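Local structure of pectate lyase (Bacillus, 3VMV) at residues N232-A237 with W267-P272; T178-H183 with L210-D215; G259-P264 with N289-S294; M158-E163 with A187-D192; N203-V208 with D225-A230. The protein probably cleaves the polygalacturonate chains of pectin by beta-elimination, working from a right-handed parallel beta-helix of polysaccharide lyase family 1. All blocks are in the same frame, centred on the assembly; numbering follows the deposited sequence.

Contact 1: N232-A237 with W267-P272. With SO4 (sulfate ion), chain C.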
# COMPACT_ATOMS: atom_id res chain seq x y z
N ASN A 232 3.39 -10.83 7.73
CA ASN A 232 3.05 -12.23 7.65
C ASN A 232 3.56 -12.72 6.32
O ASN A 232 3.00 -12.40 5.30
CB ASN A 232 1.53 -12.38 7.74
CG ASN A 232 1.10 -13.85 7.76
OD1 ASN A 232 1.93 -14.77 7.77
ND2 ASN A 232 -0.23 -14.08 7.83
N SER A 233 4.65 -13.51 6.35
CA SER A 233 5.29 -13.96 5.14
C SER A 233 4.94 -15.41 4.85
O SER A 233 5.25 -16.30 5.67
CB SER A 233 6.82 -13.80 5.31
OG SER A 233 7.51 -14.09 4.10
N ARG A 234 4.30 -15.62 3.69
CA ARG A 234 3.65 -16.89 3.36
C ARG A 234 4.11 -17.42 2.01
O ARG A 234 4.44 -16.64 1.12
CB ARG A 234 2.12 -16.67 3.31
CG ARG A 234 1.52 -16.48 4.71
CD ARG A 234 0.23 -15.69 4.72
NE ARG A 234 -0.90 -16.51 4.32
CZ ARG A 234 -2.12 -16.34 4.79
NH1 ARG A 234 -3.09 -17.14 4.36
NH2 ARG A 234 -2.39 -15.39 5.70
N VAL A 235 4.04 -18.75 1.86
CA VAL A 235 4.27 -19.45 0.57
C VAL A 235 5.41 -18.88 -0.24
O VAL A 235 5.28 -18.46 -1.40
CB VAL A 235 2.99 -19.62 -0.34
CG1 VAL A 235 2.09 -20.70 0.24
CG2 VAL A 235 2.23 -18.33 -0.53
N GLY A 236 6.58 -18.87 0.40
CA GLY A 236 7.80 -18.55 -0.32
C GLY A 236 8.06 -17.06 -0.54
O GLY A 236 9.02 -16.72 -1.24
N ALA A 237 7.24 -16.20 0.04
CA ALA A 237 7.58 -14.77 0.07
C ALA A 237 8.96 -14.57 0.66
O ALA A 237 9.40 -15.36 1.47
CB ALA A 237 6.58 -13.99 0.90
N TRP A 267 4.99 -16.39 10.25
CA TRP A 267 4.05 -17.05 9.35
C TRP A 267 2.82 -17.34 10.20
O TRP A 267 2.94 -18.05 11.20
CB TRP A 267 4.67 -18.36 8.84
CG TRP A 267 3.67 -19.20 8.07
CD1 TRP A 267 2.62 -18.73 7.31
CD2 TRP A 267 3.62 -20.63 7.96
NE1 TRP A 267 1.93 -19.77 6.77
CE2 TRP A 267 2.52 -20.95 7.13
CE3 TRP A 267 4.39 -21.68 8.49
CZ2 TRP A 267 2.17 -22.26 6.83
CZ3 TRP A 267 4.04 -22.98 8.18
CH2 TRP A 267 2.94 -23.26 7.35
N PHE A 268 1.68 -16.77 9.79
CA PHE A 268 0.45 -16.82 10.59
C PHE A 268 -0.77 -17.16 9.74
O PHE A 268 -0.82 -16.86 8.54
CB PHE A 268 0.21 -15.45 11.23
CG PHE A 268 1.42 -14.88 11.92
CD1 PHE A 268 1.92 -15.48 13.08
CD2 PHE A 268 2.06 -13.78 11.40
CE1 PHE A 268 3.03 -14.92 13.72
CE2 PHE A 268 3.18 -13.23 12.04
CZ PHE A 268 3.66 -13.81 13.18
N TYR A 269 -1.74 -17.80 10.39
CA TYR A 269 -3.16 -17.87 9.94
C TYR A 269 -3.46 -18.89 8.85
O TYR A 269 -4.51 -19.53 8.89
CB TYR A 269 -3.70 -16.52 9.43
CG TYR A 269 -3.49 -15.33 10.36
CD1 TYR A 269 -3.72 -15.42 11.72
CD2 TYR A 269 -3.09 -14.12 9.83
CE1 TYR A 269 -3.53 -14.31 12.55
CE2 TYR A 269 -2.88 -13.01 10.65
CZ TYR A 269 -3.11 -13.11 12.00
OH TYR A 269 -2.94 -11.99 12.80
N GLY A 270 -2.60 -19.02 7.86
CA GLY A 270 -2.93 -19.89 6.75
C GLY A 270 -1.90 -19.92 5.63
O GLY A 270 -0.79 -19.44 5.80
N SER A 271 -2.32 -20.47 4.48
CA SER A 271 -1.44 -20.91 3.37
C SER A 271 -0.71 -22.21 3.74
O SER A 271 -0.54 -22.53 4.90
CB SER A 271 -0.42 -19.83 2.94
OG SER A 271 -1.04 -18.64 2.46
N PRO A 272 -0.31 -22.97 2.72
CA PRO A 272 0.20 -24.31 3.04
C PRO A 272 1.64 -24.32 3.53
O PRO A 272 2.06 -25.33 4.12
CB PRO A 272 0.06 -25.08 1.72
CG PRO A 272 -0.16 -24.06 0.66
CD PRO A 272 -0.76 -22.84 1.32
S SO4 C . -6.10 -15.05 5.86
O1 SO4 C . -5.70 -16.11 4.90
O2 SO4 C . -6.58 -13.89 5.12
O3 SO4 C . -7.14 -15.57 6.74
O4 SO4 C . -4.94 -14.63 6.67
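Asn232 and Phe268 meet at the buried end of this contact, where a side-chain amide pairs with a stretch of main chain. With CG anti to the backbone N (chi1 -175°), Asn232 offers OD1 to Phe268 N at 2.9 Å and sends ND2 to Phe268 O, also at 2.9 Å. In both bonds the donor sits well above the carbonyl plane, and the two together fix the rotation of the amide. Close by, the side chains of Arg234 and Trp267 cross at about a right angle, with Arg234 CG 3.6 Å from Trp267 CD1. Trp267 is steadied in turn by its own loop, because NE1 donates to Gly270 O.

From there the arginine bends at chi3 (78°) and closes side-on around one hydroxyl: NE reaches Ser271 OG at 2.8 Å and NH1 reaches the same OG at 3.2 Å, with OG lying in the guanidinium plane. That oxygen is also hydrogen-bonded to Asp185. The outer side is looser. Val235 CG1 rests on Pro272 CD at 3.7 Å, and Pro272 itself is exposed.

The far edge of the guanidinium grips a sulfate, probably from the crystallisation liquor: Arg234 NH1 bonds O1 at 2.9 Å and Arg234 NH2 bonds O4 at 2.8 Å. With the guanidinium of Arg212 close to that of Arg234, the loop 267-272 holds a cationic group in place on the flank of the beta-helix, a setting that suits an anion and would probably also attract the carboxylates of an acidic polysaccharide.

Contact 2: T178-H183 with L210-D215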
# COMPACT_ATOMS: atom_id res chain seq x y z
N THR A 178 -4.98 -4.65 7.17
CA THR A 178 -4.33 -3.45 6.62
C THR A 178 -3.88 -3.55 5.15
O THR A 178 -4.32 -2.72 4.33
CB THR A 178 -3.15 -3.04 7.51
OG1 THR A 178 -3.54 -3.12 8.89
CG2 THR A 178 -2.73 -1.59 7.26
N MET A 179 -3.05 -4.53 4.81
CA MET A 179 -2.44 -4.60 3.49
C MET A 179 -2.26 -6.02 3.04
O MET A 179 -1.74 -6.87 3.80
CB MET A 179 -1.05 -3.98 3.52
CG MET A 179 -1.05 -2.52 3.83
SD MET A 179 0.59 -1.76 3.73
CE MET A 179 1.55 -2.74 4.89
N LEU A 180 -2.66 -6.32 1.80
CA LEU A 180 -2.45 -7.65 1.22
C LEU A 180 -1.44 -7.54 0.07
O LEU A 180 -1.44 -6.53 -0.69
CB LEU A 180 -3.81 -8.12 0.67
CG LEU A 180 -4.33 -9.50 0.37
CD1 LEU A 180 -4.34 -10.34 1.65
CD2 LEU A 180 -5.74 -9.38 -0.23
N VAL A 181 -0.59 -8.56 -0.08
CA VAL A 181 0.22 -8.69 -1.27
C VAL A 181 0.01 -10.10 -1.73
O VAL A 181 0.69 -11.03 -1.26
CB VAL A 181 1.72 -8.40 -0.97
CG1 VAL A 181 2.57 -8.60 -2.23
CG2 VAL A 181 1.89 -6.99 -0.42
N GLY A 182 -0.89 -10.29 -2.69
CA GLY A 182 -1.33 -11.61 -3.13
C GLY A 182 -2.56 -12.04 -2.34
O GLY A 182 -2.49 -12.18 -1.13
N HIS A 183 -3.68 -12.25 -3.04
CA HIS A 183 -4.98 -12.47 -2.40
C HIS A 183 -5.36 -13.94 -2.26
O HIS A 183 -6.34 -14.27 -1.59
CB HIS A 183 -6.10 -11.73 -3.19
CG HIS A 183 -6.49 -12.41 -4.47
ND1 HIS A 183 -5.65 -12.54 -5.55
CD2 HIS A 183 -7.63 -13.07 -4.80
CE1 HIS A 183 -6.25 -13.24 -6.50
NE2 HIS A 183 -7.45 -13.58 -6.07
N LEU A 210 0.16 -8.78 4.78
CA LEU A 210 0.02 -10.21 4.48
C LEU A 210 0.70 -10.41 3.13
O LEU A 210 0.28 -9.81 2.14
CB LEU A 210 -1.47 -10.60 4.41
CG LEU A 210 -1.80 -12.09 4.29
CD1 LEU A 210 -3.32 -12.25 4.43
CD2 LEU A 210 -1.30 -12.73 2.96
N ILE A 211 1.81 -11.16 3.11
CA ILE A 211 2.57 -11.31 1.87
C ILE A 211 2.54 -12.75 1.44
O ILE A 211 3.04 -13.62 2.14
CB ILE A 211 4.07 -10.86 2.03
CG1 ILE A 211 4.17 -9.46 2.63
CG2 ILE A 211 4.80 -10.90 0.66
CD1 ILE A 211 5.59 -9.14 3.09
N ARG A 212 2.01 -13.00 0.23
CA ARG A 212 2.12 -14.31 -0.41
C ARG A 212 3.09 -14.23 -1.58
O ARG A 212 2.93 -13.36 -2.44
CB ARG A 212 0.77 -14.82 -0.95
CG ARG A 212 -0.23 -15.18 0.13
CD ARG A 212 -1.56 -15.50 -0.58
NE ARG A 212 -2.58 -16.11 0.28
CZ ARG A 212 -3.58 -15.41 0.83
NH1 ARG A 212 -3.68 -14.09 0.66
NH2 ARG A 212 -4.47 -16.06 1.58
N TYR A 213 4.08 -15.14 -1.61
CA TYR A 213 5.01 -15.34 -2.77
C TYR A 213 6.00 -14.24 -3.08
O TYR A 213 7.14 -14.53 -3.51
CB TYR A 213 4.26 -15.62 -4.12
CG TYR A 213 3.26 -16.75 -4.05
CD1 TYR A 213 3.68 -18.09 -4.03
CD2 TYR A 213 1.91 -16.47 -3.97
CE1 TYR A 213 2.76 -19.14 -3.93
CE2 TYR A 213 0.99 -17.51 -3.87
CZ TYR A 213 1.43 -18.83 -3.86
OH TYR A 213 0.53 -19.86 -3.75
N ALA A 214 5.58 -12.99 -2.89
CA ALA A 214 6.35 -11.83 -3.40
C ALA A 214 7.67 -11.57 -2.67
O ALA A 214 7.81 -11.91 -1.50
CB ALA A 214 5.51 -10.60 -3.30
N ASP A 215 8.62 -10.98 -3.42
CA ASP A 215 9.79 -10.32 -2.82
C ASP A 215 9.42 -8.87 -2.46
O ASP A 215 8.90 -8.08 -3.30
CB ASP A 215 10.95 -10.33 -3.81
CG ASP A 215 11.52 -11.75 -4.04
OD1 ASP A 215 11.31 -12.61 -3.19
OD2 ASP A 215 12.14 -11.97 -5.11
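Leu180 and Leu210 both carry CG anti to the backbone N (chi1 -158° and -172°), which lays their side chains side by side, pointing the same way, until CD1 of Leu180 meets CD1 of Leu210 at 3.5 Å. Arg212 has CG beside its backbone N and runs extended from CG to NE, toward the end of the neighbouring strand, where NH1 donates to Gly182 O just beyond it at 2.9 Å, with that oxygen near the guanidinium plane. Its NE forms a salt bridge with Asp185, so the group is held from two directions.

Beneath the side chains the strands 179-181 and 210-212 run parallel. Leu210 N bonds Met179 O at 2.9 Å, Val181 N bonds Leu210 O at 2.7 Å, and Arg212 N bonds Val181 O at 2.8 Å. On the face away from the two leucines, Val181 packs CG1 against Ala214 CB at 3.7 Å and also touches Ile194 and Tyr196 of the strand 192-197.

Strands of successive coils stacked in parallel register are the hallmark of the parallel beta-helix. Arg212 closes the RxPxxR sequence pattern known from pectate lyases.

Contact 3: G259-P264 with N289-S294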
# COMPACT_ATOMS: atom_id res chain seq x y z
N GLY A 259 1.32 -22.10 14.87
CA GLY A 259 2.06 -22.21 16.11
C GLY A 259 3.08 -21.10 16.30
O GLY A 259 3.75 -21.05 17.34
N PHE A 260 3.17 -20.19 15.32
CA PHE A 260 4.21 -19.18 15.37
C PHE A 260 3.86 -18.10 16.41
O PHE A 260 2.69 -17.69 16.54
CB PHE A 260 4.36 -18.55 13.97
CG PHE A 260 5.74 -18.00 13.67
CD1 PHE A 260 6.60 -18.69 12.82
CD2 PHE A 260 6.15 -16.78 14.20
CE1 PHE A 260 7.86 -18.20 12.54
CE2 PHE A 260 7.44 -16.29 13.93
CZ PHE A 260 8.30 -17.02 13.10
N ILE A 261 4.84 -17.63 17.15
CA ILE A 261 4.60 -16.55 18.10
C ILE A 261 4.13 -15.28 17.40
O ILE A 261 4.83 -14.77 16.54
CB ILE A 261 5.89 -16.24 18.91
CG1 ILE A 261 6.23 -17.44 19.79
CG2 ILE A 261 5.73 -14.95 19.73
CD1 ILE A 261 7.57 -17.32 20.48
N LYS A 262 2.96 -14.76 17.79
CA LYS A 262 2.40 -13.58 17.12
C LYS A 262 3.19 -12.32 17.45
O LYS A 262 3.35 -11.98 18.61
CB LYS A 262 0.94 -13.41 17.52
CG LYS A 262 0.02 -14.41 16.84
CD LYS A 262 -1.38 -14.30 17.41
CE LYS A 262 -2.42 -14.93 16.53
NZ LYS A 262 -3.73 -14.59 17.19
N GLY A 263 3.71 -11.67 16.42
CA GLY A 263 4.69 -10.62 16.64
C GLY A 263 4.92 -9.84 15.37
O GLY A 263 4.05 -9.73 14.50
N PRO A 264 6.12 -9.27 15.22
CA PRO A 264 6.38 -8.31 14.15
C PRO A 264 6.57 -8.96 12.77
O PRO A 264 6.34 -8.30 11.75
CB PRO A 264 7.67 -7.61 14.62
CG PRO A 264 8.36 -8.66 15.48
CD PRO A 264 7.25 -9.42 16.15
N ASN A 289 10.51 -10.67 20.07
CA ASN A 289 11.49 -10.75 19.01
C ASN A 289 12.63 -11.75 19.24
O ASN A 289 13.32 -12.12 18.27
CB ASN A 289 12.10 -9.37 18.73
CG ASN A 289 12.97 -8.88 19.86
OD1 ASN A 289 14.19 -9.02 19.83
ND2 ASN A 289 12.36 -8.26 20.86
N SER A 290 12.83 -12.17 20.49
CA SER A 290 13.98 -13.05 20.77
C SER A 290 13.93 -14.42 20.08
O SER A 290 14.95 -15.08 19.89
CB SER A 290 14.18 -13.20 22.27
OG SER A 290 13.12 -13.94 22.84
N HIS A 291 12.74 -14.81 19.66
CA HIS A 291 12.51 -16.08 19.00
C HIS A 291 12.86 -16.05 17.53
O HIS A 291 12.85 -17.11 16.87
CB HIS A 291 11.04 -16.46 19.13
CG HIS A 291 10.11 -15.46 18.52
ND1 HIS A 291 9.87 -14.23 19.10
CD2 HIS A 291 9.41 -15.48 17.37
CE1 HIS A 291 9.05 -13.55 18.34
NE2 HIS A 291 8.74 -14.28 17.28
N LEU A 292 13.12 -14.85 17.00
CA LEU A 292 13.34 -14.66 15.55
C LEU A 292 14.78 -14.93 15.07
O LEU A 292 15.77 -14.59 15.76
CB LEU A 292 12.97 -13.24 15.16
CG LEU A 292 11.50 -12.94 15.34
CD1 LEU A 292 11.26 -11.41 15.13
CD2 LEU A 292 10.68 -13.77 14.36
N ASN A 293 14.87 -15.55 13.90
CA ASN A 293 16.10 -15.74 13.16
C ASN A 293 15.85 -15.30 11.73
O ASN A 293 14.72 -15.39 11.26
CB ASN A 293 16.46 -17.25 13.09
CG ASN A 293 16.66 -17.91 14.47
OD1 ASN A 293 17.55 -17.54 15.19
ND2 ASN A 293 15.81 -18.89 14.80
N SER A 294 16.88 -14.79 11.05
CA SER A 294 16.77 -14.56 9.61
C SER A 294 16.74 -15.89 8.89
O SER A 294 17.51 -16.79 9.17
CB SER A 294 17.93 -13.72 9.07
OG SER A 294 17.86 -12.37 9.51
O HOH W 1 6.77 -13.03 15.60
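Ile261 and His291 are the residues whose CA atoms come nearest, and even these stay 8.0 Å apart: two loops without regular structure face each other and meet through their side chains. The segment 259-264 runs fairly extended from Phe260 to Lys262, while Asn289 to Leu292 forms a type I beta turn that presents His291 to the other loop.

His291 has CG between the backbone N and the carbonyl carbon (chi1 60°), which turns the ring toward Ile261. Ile261 lies over one of its faces, CB being 18° off the ring normal and CD1 3.7 Å from His291 CG. Leu292 CG covers the opposite face, so the ring is sandwiched between two aliphatic side chains.

Both segments belong to loops near the C-terminal coils of the parallel beta-helix, one leading into the strand 265-266 and the other following the strand 283-285. Pro264 rests there on Phe246 and Phe284 and also meets Leu292, CG to CD1 at 4.0 Å.

Phe260 crosses His291 at about a right angle, its CE2 reaching His291 CD2 at 4.0 Å at the imidazole edge. The same CE2 touches Leu292 CD2 at 4.1 Å, close to the phenyl plane. A water completes the contact, donating to Ile261 O at 2.8 Å and bonded to His291 NE2 at 2.9 Å, in the plane of the imidazole. Phe260 also stands nearly perpendicular to the rings of Phe268 and Trp277.

Contact 4: M158-E163 with A187-D192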
# COMPACT_ATOMS: atom_id res chain seq x y z
N MET A 158 -2.57 -5.39 -2.99
CA MET A 158 -1.97 -5.65 -4.30
C MET A 158 -2.25 -7.08 -4.68
O MET A 158 -2.07 -8.00 -3.85
CB MET A 158 -0.45 -5.40 -4.22
CG MET A 158 -0.18 -3.93 -3.78
SD MET A 158 1.56 -3.82 -3.45
CE MET A 158 1.53 -2.25 -2.54
N LYS A 159 -2.66 -7.28 -5.93
CA LYS A 159 -3.12 -8.59 -6.39
C LYS A 159 -2.76 -8.79 -7.85
O LYS A 159 -2.49 -7.83 -8.59
CB LYS A 159 -4.66 -8.67 -6.30
CG LYS A 159 -5.24 -8.39 -4.91
CD LYS A 159 -6.79 -8.42 -4.92
CE LYS A 159 -7.37 -8.04 -3.55
NZ LYS A 159 -8.87 -7.97 -3.60
N ARG A 160 -2.87 -10.06 -8.28
CA ARG A 160 -2.94 -10.39 -9.71
C ARG A 160 -1.78 -9.76 -10.49
O ARG A 160 -1.96 -9.01 -11.45
CB ARG A 160 -4.31 -10.00 -10.30
CG ARG A 160 -5.43 -10.84 -9.63
CD ARG A 160 -6.77 -10.59 -10.30
NE ARG A 160 -7.73 -11.59 -9.82
CZ ARG A 160 -7.94 -12.79 -10.37
NH1 ARG A 160 -7.27 -13.17 -11.45
NH2 ARG A 160 -8.83 -13.61 -9.82
N ASN A 161 -0.57 -10.13 -10.07
CA ASN A 161 0.64 -9.80 -10.81
C ASN A 161 1.04 -8.33 -10.88
O ASN A 161 1.85 -7.96 -11.72
CB ASN A 161 0.55 -10.38 -12.22
CG ASN A 161 0.37 -11.85 -12.18
OD1 ASN A 161 1.27 -12.58 -11.74
ND2 ASN A 161 -0.80 -12.32 -12.57
N ALA A 162 0.54 -7.53 -9.94
CA ALA A 162 1.00 -6.15 -9.78
C ALA A 162 2.49 -6.21 -9.44
O ALA A 162 2.91 -7.07 -8.67
CB ALA A 162 0.24 -5.47 -8.61
N GLU A 163 3.29 -5.29 -9.98
CA GLU A 163 4.74 -5.41 -9.84
C GLU A 163 5.35 -4.04 -9.89
O GLU A 163 4.84 -3.15 -10.60
CB GLU A 163 5.32 -6.23 -11.02
CG GLU A 163 6.74 -6.73 -10.82
CD GLU A 163 7.11 -7.77 -11.89
OE1 GLU A 163 6.34 -7.90 -12.86
OE2 GLU A 163 8.14 -8.45 -11.78
N ALA A 187 0.47 -19.06 -7.14
CA ALA A 187 1.73 -18.41 -7.48
C ALA A 187 1.64 -17.67 -8.79
O ALA A 187 2.28 -16.64 -8.95
CB ALA A 187 2.83 -19.45 -7.57
N SER A 188 0.85 -18.17 -9.74
CA SER A 188 0.81 -17.54 -11.06
C SER A 188 0.09 -16.19 -11.07
O SER A 188 0.16 -15.48 -12.07
CB SER A 188 0.16 -18.48 -12.08
OG SER A 188 -1.24 -18.50 -11.91
N LEU A 189 -0.58 -15.85 -9.97
CA LEU A 189 -1.28 -14.57 -9.87
C LEU A 189 -0.59 -13.66 -8.86
O LEU A 189 -1.08 -12.56 -8.60
CB LEU A 189 -2.70 -14.78 -9.37
CG LEU A 189 -3.58 -15.50 -10.38
CD1 LEU A 189 -4.95 -15.62 -9.74
CD2 LEU A 189 -3.62 -14.68 -11.67
N ALA A 190 0.51 -14.10 -8.26
CA ALA A 190 1.14 -13.28 -7.20
C ALA A 190 1.76 -11.99 -7.73
O ALA A 190 2.47 -12.00 -8.73
CB ALA A 190 2.21 -14.11 -6.52
N PRO A 191 1.56 -10.89 -7.01
CA PRO A 191 2.40 -9.72 -7.23
C PRO A 191 3.86 -10.05 -6.92
O PRO A 191 4.19 -11.09 -6.33
CB PRO A 191 1.89 -8.72 -6.18
CG PRO A 191 0.45 -9.20 -5.85
CD PRO A 191 0.63 -10.72 -5.88
N ASP A 192 4.74 -9.09 -7.24
CA ASP A 192 6.15 -9.19 -6.89
C ASP A 192 6.74 -7.80 -6.85
O ASP A 192 6.22 -6.88 -7.48
CB ASP A 192 6.89 -10.00 -7.93
CG ASP A 192 8.22 -10.55 -7.44
OD1 ASP A 192 9.08 -10.92 -8.29
OD2 ASP A 192 8.47 -10.65 -6.22
O HOH W 2 8.42 -11.14 -11.00
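Turns of successive coils of the beta-helix stack here: a type I' beta turn from Lys159 to Ala162 sits against the loop 187-192, and Asn161 and Pro191 bring their CA atoms within 4.0 Å of each other. Each segment leads from one parallel strand to the next, toward the strands 165-175 and 192-197.

Two backbone bonds hold the turns together. Asn161 N donates to Leu189 O at 2.9 Å, rather bent and from above the carbonyl plane. Asp192 N reaches Ala162 O at 3.1 Å, straighter, and nearly in line with the Ala162 carbonyl. Between them Pro191, which has no N-H to give, fills in as a wedge: its CG lies 3.4 Å from Met158 O, and its CB touches Ala162 O at 3.2 Å. Farther out, Leu189 runs side by side with Arg160, placing CD1 over one face of the guanidinium, 3.8 Å from NH1.

At the other end two carboxylates lie near each other, Glu163 OE2 and Asp192 OD1 being 4.4 Å apart. Both residues have CG anti to the backbone N, and one water donates to Glu163 OE2 and to Asp192 OD1, at 2.8 Å each. Lys193 forms a salt bridge with Glu163 OE2, while Asp192 OD2 accepts from Asp215 N.

Two like charges at that separation would be expected to repel; the shared water and the lysine probably offset much of that cost, making it plausible that both groups stay ionised.

Contact 5: N203-V208 with D225-A230. With SO4 (sulfate ion), chain C.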
# COMPACT_ATOMS: atom_id res chain seq x y z
N ASN A 203 -2.09 1.32 15.31
CA ASN A 203 -3.43 0.90 15.77
C ASN A 203 -4.15 0.06 14.72
O ASN A 203 -5.23 0.42 14.20
CB ASN A 203 -4.28 2.07 16.25
CG ASN A 203 -5.54 1.59 16.93
OD1 ASN A 203 -5.51 0.66 17.75
ND2 ASN A 203 -6.65 2.24 16.63
N LEU A 204 -3.52 -1.09 14.41
CA LEU A 204 -3.97 -2.00 13.36
C LEU A 204 -4.12 -3.35 13.97
O LEU A 204 -3.46 -3.66 14.96
CB LEU A 204 -2.94 -2.08 12.21
CG LEU A 204 -2.56 -0.71 11.64
CD1 LEU A 204 -1.34 -0.92 10.74
CD2 LEU A 204 -3.72 -0.06 10.87
N ASN A 205 -4.97 -4.21 13.38
CA ASN A 205 -5.02 -5.58 13.89
C ASN A 205 -4.00 -6.52 13.24
O ASN A 205 -3.28 -7.27 13.91
CB ASN A 205 -6.43 -6.17 13.76
CG ASN A 205 -6.56 -7.48 14.51
OD1 ASN A 205 -6.88 -8.54 13.91
ND2 ASN A 205 -6.31 -7.44 15.77
N SER A 206 -3.99 -6.53 11.92
CA SER A 206 -3.19 -7.55 11.18
C SER A 206 -2.88 -7.13 9.76
O SER A 206 -3.28 -6.06 9.32
CB SER A 206 -3.91 -8.90 11.14
OG SER A 206 -5.03 -8.83 10.26
N ARG A 207 -2.14 -7.98 9.06
CA ARG A 207 -1.78 -7.80 7.65
C ARG A 207 -0.94 -6.56 7.43
O ARG A 207 -1.38 -5.59 6.78
CB ARG A 207 -3.01 -7.71 6.73
CG ARG A 207 -3.97 -8.89 6.78
CD ARG A 207 -4.88 -8.73 5.56
NE ARG A 207 -5.88 -9.80 5.48
CZ ARG A 207 -6.88 -9.79 4.59
NH1 ARG A 207 -7.05 -8.76 3.78
NH2 ARG A 207 -7.74 -10.82 4.57
N VAL A 208 0.27 -6.57 7.97
CA VAL A 208 1.15 -5.40 7.84
C VAL A 208 2.52 -5.69 7.21
O VAL A 208 3.57 -5.42 7.82
CB VAL A 208 1.30 -4.63 9.19
CG1 VAL A 208 1.68 -3.18 8.94
CG2 VAL A 208 -0.02 -4.67 9.97
N ASP A 225 1.54 -0.31 18.08
CA ASP A 225 0.22 -0.70 18.59
C ASP A 225 -0.51 -1.57 17.58
O ASP A 225 -1.61 -1.28 17.13
CB ASP A 225 -0.58 0.53 18.99
CG ASP A 225 -0.01 1.24 20.23
OD1 ASP A 225 0.81 0.65 20.97
OD2 ASP A 225 -0.44 2.38 20.49
N ILE A 226 0.15 -2.67 17.24
CA ILE A 226 -0.44 -3.63 16.30
C ILE A 226 -0.92 -4.80 17.14
O ILE A 226 -0.13 -5.48 17.82
CB ILE A 226 0.56 -3.99 15.20
CG1 ILE A 226 0.82 -2.73 14.34
CG2 ILE A 226 -0.03 -5.14 14.29
CD1 ILE A 226 1.91 -2.87 13.27
N ASN A 227 -2.24 -5.04 17.09
CA ASN A 227 -2.87 -5.91 18.07
C ASN A 227 -2.56 -7.38 17.93
O ASN A 227 -2.30 -8.06 18.92
CB ASN A 227 -4.40 -5.66 18.02
CG ASN A 227 -5.13 -6.43 19.07
OD1 ASN A 227 -4.89 -6.23 20.26
ND2 ASN A 227 -6.00 -7.33 18.66
N ASP A 228 -2.64 -7.89 16.70
CA ASP A 228 -2.46 -9.33 16.52
C ASP A 228 -1.09 -9.67 15.93
O ASP A 228 -0.24 -10.25 16.63
CB ASP A 228 -3.63 -9.93 15.73
CG ASP A 228 -3.85 -11.40 16.08
OD1 ASP A 228 -4.07 -11.72 17.27
OD2 ASP A 228 -3.81 -12.23 15.17
N THR A 229 -0.87 -9.37 14.65
CA THR A 229 0.44 -9.60 14.02
C THR A 229 0.72 -8.50 12.99
O THR A 229 -0.19 -7.84 12.49
CB THR A 229 0.50 -10.94 13.27
OG1 THR A 229 -0.51 -10.97 12.28
CG2 THR A 229 0.25 -12.13 14.25
N ALA A 230 2.00 -8.36 12.62
CA ALA A 230 2.34 -7.39 11.59
C ALA A 230 2.72 -8.05 10.28
O ALA A 230 1.85 -8.42 9.49
CB ALA A 230 3.48 -6.45 12.09
S SO4 C . -6.10 -15.05 5.86
O1 SO4 C . -5.70 -16.11 4.90
O2 SO4 C . -6.58 -13.89 5.12
O3 SO4 C . -7.14 -15.57 6.74
O4 SO4 C . -4.94 -14.63 6.67
O HOH W 3 -4.01 -1.79 18.46
O HOH W 4 -0.36 -10.13 9.70
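Asn205 O is gripped by two successive amides of the other segment: Asp228 N at 2.9 Å, on a lone pair, and Thr229 N at 3.3 Å, also in the carbonyl plane. Just before it, Asn227 N bonds Leu204 O at 2.8 Å. The double acceptor marks the place where the regular pairing ends, since the chain swings round at 227-229 and Asp228 CB comes to lie against Asn205 O.

Beyond the turn, Ser206 CA points at Thr229 O in an almost straight CA-H...O contact of 3.3 Å. Val208 N then donates to Ala230 O at 2.9 Å, from well above the carbonyl plane. A water bridges the two segments, accepting from Arg207 N at 2.9 Å, donating to Ala230 O, and bonded to Thr229 OG1. Thr229 OG1 and Asp228 OD2 are both hydrogen-bonded to Tyr269 OH, and Asp228 also forms a salt bridge with Lys262.

The inner side is apolar. Val208 lays CB against Ala230 CB at 4.1 Å, and its CG2 comes to 4.2 Å from Ile226 CD1. Arg207 goes the other way. Its chain is extended from CG to NE, carrying the guanidinium toward the sulfate, where NH2 makes only a weak bond to O2. Arg207 opens the RxPxxR pattern of pectate lyases.

In the parallel beta-helix, Asn205 and Ser206 bond through their backbones to His175, Trp176 and Thr178 of the preceding coil, and Leu204 and Val208 rest on Thr178, while the strand 222-226 leads through this turn into the strand 231-234.

Contacts 4, 2 and 1 follow one another along the beta-helix, with centres 9 Å apart at each step. Leu180 O bonds Met158 N at 2.8 Å between contacts 2 and 4, and Asn232 O bonds Ile211 N at 2.8 Å between contacts 1 and 2. Contact 5 supplies the chain just before strands 210-212 and 231-234; its Arg207 O accepts from Met179 N at 2.8 Å. Arg234 holds the sulfate firmly, while Arg207 and Arg212, the latter's side chain within about 4 Å (nearest atoms), reach it only weakly; this is consistent with a site for acidic substrate. Contact 3 lies about 26 Å from contact 4 between centres, but is tied to contact 5 by the Lys262-Asp228 salt bridge.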